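Local coordinates for protein putative glucoamylase (Bacteroides caccae ATCC 43185, PDB 4QT9) that probably hydrolyses glucosidic bonds in a carbohydrate substrate, as a glucoamylase-like enzyme built on an alpha/alpha toroid, at residues Y266-G270 with L271-G275; P282-F285 with H286-N290; A258-L261 with F262-Q265. All coordinates share one frame; numbering follows the deposited sequence.

The three contacts come in series along the chain, contact 3 first, then contact 1, then contact 2, all within the putative glucoamylase region. Contacts 3 and 1 adjoin in sequence and lie between strands 247-251 and 276-277, their centres about 13 Å apart; contact 2 forms the start of helix 284-301, its centre about 11 Å from the centre of contact 1 and 12 Å from that of contact 3. That helix joins them: SE of Met-288 is 3.7 Å from CA of Ala-264, and CG of Met-288 is 3.7 Å from CE2 of Phe-268. The connection 258-275, with a short 3-10 turn in it, is thus packed against a helix within the alpha/alpha toroid.

Contact 1. Residues Y266-G270 with L271-G275; sequences YSFLG and LDPVG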
loop_
_atom_site.group_PDB
_atom_site.type_symbol
_atom_site.label_atom_id
_atom_site.label_comp_id
_atom_site.label_asym_id
_atom_site.label_seq_id
_atom_site.Cartn_x
_atom_site.Cartn_y
_atom_site.Cartn_z
ATOM N N TYR A 266 2.398 -1.413 -3.363
ATOM C CA TYR A 266 1.544 -0.274 -2.905
ATOM C C TYR A 266 0.984 0.596 -4.058
ATOM O O TYR A 266 -0.218 0.881 -4.065
ATOM C CB TYR A 266 2.312 0.640 -1.938
ATOM C CG TYR A 266 2.599 0.123 -0.546
ATOM C CD1 TYR A 266 2.359 -1.209 -0.204
ATOM C CD2 TYR A 266 3.084 0.977 0.451
ATOM C CE1 TYR A 266 2.621 -1.684 1.080
ATOM C CE2 TYR A 266 3.313 0.519 1.748
ATOM C CZ TYR A 266 3.131 -0.822 2.040
ATOM O OH TYR A 266 3.438 -1.283 3.291
ATOM N N SER A 267 1.841 0.995 -5.034
ATOM C CA SER A 267 1.371 1.826 -6.153
ATOM C C SER A 267 0.619 1.003 -7.202
ATOM O O SER A 267 0.121 1.584 -8.151
ATOM C CB SER A 267 2.534 2.552 -6.826
ATOM O OG SER A 267 2.999 3.594 -5.989
ATOM N N PHE A 268 0.521 -0.328 -7.033
ATOM C CA PHE A 268 -0.141 -1.175 -8.024
ATOM C C PHE A 268 -1.386 -1.882 -7.492
ATOM O O PHE A 268 -1.859 -2.834 -8.114
ATOM C CB PHE A 268 0.871 -2.184 -8.601
ATOM C CG PHE A 268 1.968 -1.455 -9.336
ATOM C CD1 PHE A 268 1.702 -0.769 -10.522
ATOM C CD2 PHE A 268 3.253 -1.390 -8.814
ATOM C CE1 PHE A 268 2.716 -0.069 -11.184
ATOM C CE2 PHE A 268 4.262 -0.694 -9.481
ATOM C CZ PHE A 268 3.985 -0.032 -10.654
ATOM N N LEU A 269 -1.975 -1.361 -6.399
ATOM C CA LEU A 269 -3.225 -1.903 -5.834
ATOM C C LEU A 269 -4.415 -1.467 -6.687
ATOM O O LEU A 269 -5.312 -2.275 -6.953
ATOM C CB LEU A 269 -3.422 -1.503 -4.380
ATOM C CG LEU A 269 -2.343 -1.896 -3.363
ATOM C CD1 LEU A 269 -2.796 -1.477 -1.986
ATOM C CD2 LEU A 269 -2.130 -3.374 -3.318
ATOM N N GLY A 270 -4.377 -0.217 -7.145
ATOM C CA GLY A 270 -5.389 0.361 -8.017
ATOM C C GLY A 270 -4.846 0.506 -9.419
ATOM O O GLY A 270 -5.517 0.167 -10.405
ATOM N N LEU A 271 -3.617 1.036 -9.511
ATOM C CA LEU A 271 -2.913 1.189 -10.783
ATOM C C LEU A 271 -2.602 -0.218 -11.348
ATOM O O LEU A 271 -1.832 -0.951 -10.752
ATOM C CB LEU A 271 -1.639 2.020 -10.576
ATOM C CG LEU A 271 -0.788 2.303 -11.826
ATOM C CD1 LEU A 271 -1.487 3.261 -12.771
ATOM C CD2 LEU A 271 0.549 2.872 -11.440
ATOM N N ASP A 272 -3.268 -0.610 -12.443
ATOM C CA ASP A 272 -3.111 -1.928 -13.046
ATOM C C ASP A 272 -1.712 -2.057 -13.725
ATOM O O ASP A 272 -1.449 -1.355 -14.710
ATOM C CB ASP A 272 -4.262 -2.147 -14.054
ATOM C CG ASP A 272 -4.409 -3.525 -14.665
ATOM O OD1 ASP A 272 -3.514 -4.377 -14.453
ATOM O OD2 ASP A 272 -5.388 -3.738 -15.415
ATOM N N PRO A 273 -0.793 -2.939 -13.232
ATOM C CA PRO A 273 0.537 -3.032 -13.888
ATOM C C PRO A 273 0.514 -3.790 -15.202
ATOM O O PRO A 273 1.450 -3.625 -15.999
ATOM C CB PRO A 273 1.411 -3.767 -12.867
ATOM C CG PRO A 273 0.451 -4.535 -12.007
ATOM C CD PRO A 273 -0.898 -3.836 -12.063
ATOM N N VAL A 274 -0.524 -4.620 -15.444
ATOM C CA VAL A 274 -0.580 -5.457 -16.651
ATOM C C VAL A 274 -0.642 -4.576 -17.938
ATOM O O VAL A 274 -1.564 -3.783 -18.124
ATOM C CB VAL A 274 -1.701 -6.527 -16.608
ATOM C CG1 VAL A 274 -1.687 -7.391 -17.882
ATOM C CG2 VAL A 274 -1.562 -7.410 -15.353
ATOM N N GLY A 275 0.394 -4.692 -18.753
ATOM C CA GLY A 275 0.523 -3.937 -19.996
ATOM C C GLY A 275 0.855 -2.468 -19.816
ATOM O O GLY A 275 0.849 -1.725 -20.791
#
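Phe-268 and Leu-271 lie side by side and point the same way, with ring atom CE1 of Phe-268 3.7 Å from methyl CD2 of Leu-271. The adjacent ring atom, CD1 of Phe-268, stands 3.8 Å from CB of Pro-273, whose pyrrolidine approaches the ring obliquely. The carbonyl oxygen of Leu-271 comes in at the ring edge, near the ring plane, 3.5 Å from CD1 of Phe-268. It also meets CA of Phe-268 at 3.2 Å in a CA-H...O contact, bent to 131° at the hydrogen. With CG of Leu-271 opposite the backbone N (chi1 -179°) and chi2 at 70°, CD2 is brought to the ring, while CB of Leu-271 lies 3.0 Å from the Ser-267 carbonyl oxygen, a close fit. This is a buried loop of the alpha/alpha toroid, and no hydrogen bond joins 266-270 to 271-275, so the turn is shaped by apolar fit and by bonds to surrounding parts. With an alanine in place of Phe-268 the ring would be gone, which would probably open a gap beside CD2 of Leu-271 and CB of Pro-273 and cost the leucine its support on that side. Further along, an Asx turn shapes the exit: Val-274 N donates to OD1 of Asp-272 at 3.2 Å, meeting it from above the carboxylate plane. In the next shell, Gln-143 accepts from Gly-270 N and donates to the Tyr-266 carbonyl, while Trp-411 NE1 bonds to the carbonyl of Phe-268. Ser-267 OG bonds to the Glu-207 carbonyl and to Ile-210 N, and Met-209 of helix 209-217 touches both Phe-268 and Leu-271.

Contact 2. Residues P282-F285 with H286-N290; sequences PSYF and HEMRN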
loop_
_atom_site.group_PDB
_atom_site.type_symbol
_atom_site.label_atom_id
_atom_site.label_comp_id
_atom_site.label_asym_id
_atom_site.label_seq_id
_atom_site.Cartn_x
_atom_site.Cartn_y
_atom_site.Cartn_z
ATOM N N PRO A 282 9.514 -0.291 -20.273
ATOM C CA PRO A 282 8.695 -0.916 -21.331
ATOM C C PRO A 282 7.555 -1.803 -20.791
ATOM O O PRO A 282 6.618 -2.099 -21.547
ATOM C CB PRO A 282 9.711 -1.738 -22.128
ATOM C CG PRO A 282 10.786 -2.041 -21.155
ATOM C CD PRO A 282 10.895 -0.827 -20.288
ATOM N N SER A 283 7.619 -2.201 -19.488
ATOM C CA SER A 283 6.599 -3.011 -18.802
ATOM C C SER A 283 6.780 -2.966 -17.283
ATOM O O SER A 283 7.693 -3.612 -16.749
ATOM C CB SER A 283 6.642 -4.473 -19.273
ATOM O OG SER A 283 5.719 -5.279 -18.546
ATOM N N TYR A 284 5.883 -2.245 -16.584
ATOM C CA TYR A 284 5.902 -2.181 -15.117
ATOM C C TYR A 284 5.573 -3.570 -14.537
ATOM O O TYR A 284 6.158 -3.965 -13.516
ATOM C CB TYR A 284 4.974 -1.061 -14.600
ATOM C CG TYR A 284 5.643 0.293 -14.749
ATOM C CD1 TYR A 284 6.622 0.710 -13.851
ATOM C CD2 TYR A 284 5.387 1.102 -15.851
ATOM C CE1 TYR A 284 7.291 1.920 -14.016
ATOM C CE2 TYR A 284 6.044 2.322 -16.023
ATOM C CZ TYR A 284 6.986 2.733 -15.092
ATOM O OH TYR A 284 7.673 3.917 -15.255
ATOM N N PHE A 285 4.761 -4.372 -15.267
ATOM C CA PHE A 285 4.460 -5.747 -14.831
ATOM C C PHE A 285 5.739 -6.615 -14.734
ATOM O O PHE A 285 5.942 -7.304 -13.728
ATOM C CB PHE A 285 3.452 -6.435 -15.785
ATOM C CG PHE A 285 3.068 -7.821 -15.315
ATOM C CD1 PHE A 285 2.072 -7.997 -14.360
ATOM C CD2 PHE A 285 3.757 -8.945 -15.770
ATOM C CE1 PHE A 285 1.741 -9.277 -13.900
ATOM C CE2 PHE A 285 3.439 -10.217 -15.297
ATOM C CZ PHE A 285 2.423 -10.378 -14.375
ATOM N N HIS A 286 6.568 -6.595 -15.802
ATOM C CA HIS A 286 7.776 -7.404 -15.844
ATOM C C HIS A 286 8.839 -6.861 -14.893
ATOM O O HIS A 286 9.547 -7.658 -14.305
ATOM C CB HIS A 286 8.288 -7.550 -17.278
ATOM C CG HIS A 286 7.398 -8.428 -18.099
ATOM N ND1 HIS A 286 6.488 -7.899 -18.989
ATOM C CD2 HIS A 286 7.241 -9.772 -18.063
ATOM C CE1 HIS A 286 5.848 -8.931 -19.506
ATOM N NE2 HIS A 286 6.269 -10.079 -18.982
ATOM N N GLU A 287 8.887 -5.544 -14.653
ATOM C CA GLU A 287 9.842 -4.975 -13.695
ATOM C C GLU A 287 9.539 -5.463 -12.277
ATOM O O GLU A 287 10.437 -5.935 -11.582
ATOM C CB GLU A 287 9.846 -3.422 -13.748
ATOM C CG GLU A 287 10.871 -2.775 -12.819
ATOM C CD GLU A 287 12.345 -3.082 -13.060
ATOM O OE1 GLU A 287 12.694 -3.648 -14.123
ATOM O OE2 GLU A 287 13.163 -2.694 -12.197
HETATM N N MSE A 288 8.271 -5.407 -11.889
HETATM C CA MSE A 288 7.788 -5.799 -10.559
HETATM C C MSE A 288 7.806 -7.311 -10.368
HETATM O O MSE A 288 8.033 -7.775 -9.242
HETATM C CB MSE A 288 6.398 -5.211 -10.284
HETATM C CG MSE A 288 6.385 -3.670 -10.241
HETATM SE SE MSE A 288 8.003 -2.790 -9.443
HETATM C CE MSE A 288 8.179 -1.316 -10.810
ATOM N N ARG A 289 7.589 -8.078 -11.460
ATOM C CA ARG A 289 7.682 -9.533 -11.421
ATOM C C ARG A 289 9.150 -9.892 -11.149
ATOM O O ARG A 289 9.421 -10.741 -10.304
ATOM C CB ARG A 289 7.170 -10.167 -12.729
ATOM C CG ARG A 289 7.323 -11.689 -12.789
ATOM C CD ARG A 289 6.823 -12.276 -14.090
ATOM N NE ARG A 289 7.354 -13.627 -14.305
ATOM C CZ ARG A 289 6.769 -14.746 -13.884
ATOM N NH1 ARG A 289 5.626 -14.693 -13.208
ATOM N NH2 ARG A 289 7.323 -15.925 -14.132
ATOM N N ASN A 290 10.095 -9.184 -11.812
ATOM C CA ASN A 290 11.527 -9.432 -11.623
ATOM C C ASN A 290 11.980 -9.063 -10.231
ATOM O O ASN A 290 12.804 -9.774 -9.674
ATOM C CB ASN A 290 12.364 -8.709 -12.669
ATOM C CG ASN A 290 12.423 -9.496 -13.932
ATOM O OD1 ASN A 290 11.766 -10.540 -14.062
ATOM N ND2 ASN A 290 13.219 -9.032 -14.875
#
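Ser-283 caps the first turn of helix 284-301 through His-286: as the N-cap residue, its OG accepts from His-286 N at 3.2 Å, nearly straight at 164°. The hydroxyl is put there by its torsion, with OG opposite the backbone N (chi1 176°). His-286 has two conformers, and its ring contacts are doubtful beyond the one described: there OG of Ser-283 is also 2.8 Å from ND1 of His-286, a hydrogen bond in which either could be the donor. In that conformer alone, the edge of the Phe-285 ring faces the imidazole of His-286 in a T-shaped pair, the planes at 85° and the centroids 5.5 Å apart, with CD2 of Phe-285 above the imidazole centre. Behind the cap, Glu-287 N reaches the Ser-283 carbonyl, and Met-288 N and Arg-289 N continue the i to i+4 bonding to Tyr-284 O and Phe-285 O. Arg-289 runs extended from CG to NE and crosses Phe-285 obliquely, its CD 4.1 Å from ring atom CE2 of Phe-285, the guanidinium plane nearly parallel to the ring; NH1 goes on to the Tyr-350 carbonyl. Selenomethionine Met-288 bends at chi2 and chi3 and lies alongside Tyr-284, whose OH bonds to Asp-278. The bends bring its methyl CE to the tyrosine ring edge, in plane, 4.0 Å from CD1 of Tyr-284.

Contact 3. Residues A258-L261 with F262-Q265; sequences AGPL and FWAQ
Pro-260 is the bump that seats against the indole face of Trp-263 and beside the ring of Phe-262. Its CG lies 3.5 Å from CE1 of Phe-262 and equally close, 3.5 Å, to NE1 of Trp-263, so one methylene fills the notch where the rings meet. The neighbouring CD of Pro-260 sits over the indole face, 3.8 Å from the centroid of the five-membered ring of Trp-263 and 17° off its normal, a CH-pi contact. Gly-259 extends this cover: its CA lies over the six-membered ring of Trp-263, 4.2 Å from the centroid. A CB modelled on that glycine would fall 2.5 Å from CE3 of Trp-263, so the close approach of the indole leaves no room for a side chain there. Phe-262 takes chi1 of 80°, with CG placed between the backbone N and the carbonyl carbon, and CD1 of Trp-263 lies over the centre of its ring face. A short 3-10 helix fixes this arrangement. Trp-263 N bonds to the Pro-260 carbonyl with an N-H...O angle of 162°, Ala-264 N to that of Leu-261, and Gln-265 N to that of Phe-262, each three residues back. On another flank, CD1 of Leu-261 meets CB of Ala-264 at 4.1 Å, and Gln-265 crosses Leu-261 at about a right angle, its NE2 3.8 Å from CG of Leu-261 and bonded beyond to the Ala-343 carbonyl and Ser-347 OG. The piece packs on helix 284-301, Leu-261 touching Thr-292 and Asn-295 and Ala-264 touching Met-288, while the Leu-261 backbone bonds to Leu-316, just ahead of strand 318-321.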
loop_
_atom_site.group_PDB
_atom_site.type_symbol
_atom_site.label_atom_id
_atom_site.label_comp_id
_atom_site.label_asym_id
_atom_site.label_seq_id
_atom_site.Cartn_x
_atom_site.Cartn_y
_atom_site.Cartn_z
ATOM N N ALA A 258 18.008 -3.490 -5.032
ATOM C CA ALA A 258 16.649 -4.071 -5.084
ATOM C C ALA A 258 15.928 -3.800 -3.764
ATOM O O ALA A 258 16.337 -4.270 -2.701
ATOM C CB ALA A 258 16.717 -5.573 -5.371
ATOM N N GLY A 259 14.875 -3.019 -3.822
ATOM C CA GLY A 259 14.172 -2.637 -2.603
ATOM C C GLY A 259 13.348 -3.726 -1.939
ATOM O O GLY A 259 13.196 -4.838 -2.475
ATOM N N PRO A 260 12.753 -3.377 -0.773
ATOM C CA PRO A 260 11.823 -4.311 -0.102
ATOM C C PRO A 260 10.634 -4.555 -1.035
ATOM O O PRO A 260 10.268 -3.665 -1.833
ATOM C CB PRO A 260 11.444 -3.579 1.185
ATOM C CG PRO A 260 11.683 -2.161 0.904
ATOM C CD PRO A 260 12.837 -2.096 -0.048
ATOM N N LEU A 261 10.068 -5.769 -0.982
ATOM C CA LEU A 261 9.040 -6.171 -1.936
ATOM C C LEU A 261 7.775 -5.269 -1.950
ATOM O O LEU A 261 7.160 -5.175 -3.013
ATOM C CB LEU A 261 8.673 -7.660 -1.775
ATOM C CG LEU A 261 8.152 -8.371 -3.047
ATOM C CD1 LEU A 261 8.786 -7.843 -4.314
ATOM C CD2 LEU A 261 8.310 -9.863 -2.944
ATOM N N PHE A 262 7.458 -4.521 -0.862
ATOM C CA PHE A 262 6.257 -3.656 -0.878
ATOM C C PHE A 262 6.344 -2.548 -1.957
ATOM O O PHE A 262 5.310 -2.045 -2.391
ATOM C CB PHE A 262 5.932 -3.060 0.502
ATOM C CG PHE A 262 6.730 -1.857 0.941
ATOM C CD1 PHE A 262 7.931 -2.010 1.629
ATOM C CD2 PHE A 262 6.274 -0.565 0.682
ATOM C CE1 PHE A 262 8.639 -0.886 2.074
ATOM C CE2 PHE A 262 6.978 0.548 1.134
ATOM C CZ PHE A 262 8.156 0.384 1.810
ATOM N N TRP A 263 7.568 -2.215 -2.423
ATOM C CA TRP A 263 7.789 -1.202 -3.474
ATOM C C TRP A 263 7.178 -1.632 -4.813
ATOM O O TRP A 263 6.917 -0.789 -5.647
ATOM C CB TRP A 263 9.275 -0.946 -3.671
ATOM C CG TRP A 263 9.953 -0.129 -2.610
ATOM C CD1 TRP A 263 9.538 0.072 -1.326
ATOM C CD2 TRP A 263 11.246 0.473 -2.715
ATOM N NE1 TRP A 263 10.483 0.782 -0.631
ATOM C CE2 TRP A 263 11.525 1.082 -1.474
ATOM C CE3 TRP A 263 12.180 0.596 -3.757
ATOM C CZ2 TRP A 263 12.701 1.810 -1.246
ATOM C CZ3 TRP A 263 13.361 1.277 -3.517
ATOM C CH2 TRP A 263 13.621 1.859 -2.267
ATOM N N ALA A 264 6.952 -2.947 -5.005
ATOM C CA ALA A 264 6.341 -3.537 -6.197
ATOM C C ALA A 264 4.814 -3.671 -6.055
ATOM O O ALA A 264 4.148 -4.086 -7.004
ATOM C CB ALA A 264 6.960 -4.916 -6.442
ATOM N N GLN A 265 4.257 -3.302 -4.877
ATOM C CA GLN A 265 2.859 -3.549 -4.545
ATOM C C GLN A 265 1.994 -2.340 -4.264
ATOM O O GLN A 265 0.891 -2.317 -4.796
ATOM C CB GLN A 265 2.770 -4.498 -3.318
ATOM C CG GLN A 265 3.503 -5.842 -3.607
ATOM C CD GLN A 265 4.007 -6.618 -2.411
ATOM O OE1 GLN A 265 4.014 -6.145 -1.263
ATOM N NE2 GLN A 265 4.417 -7.859 -2.660
#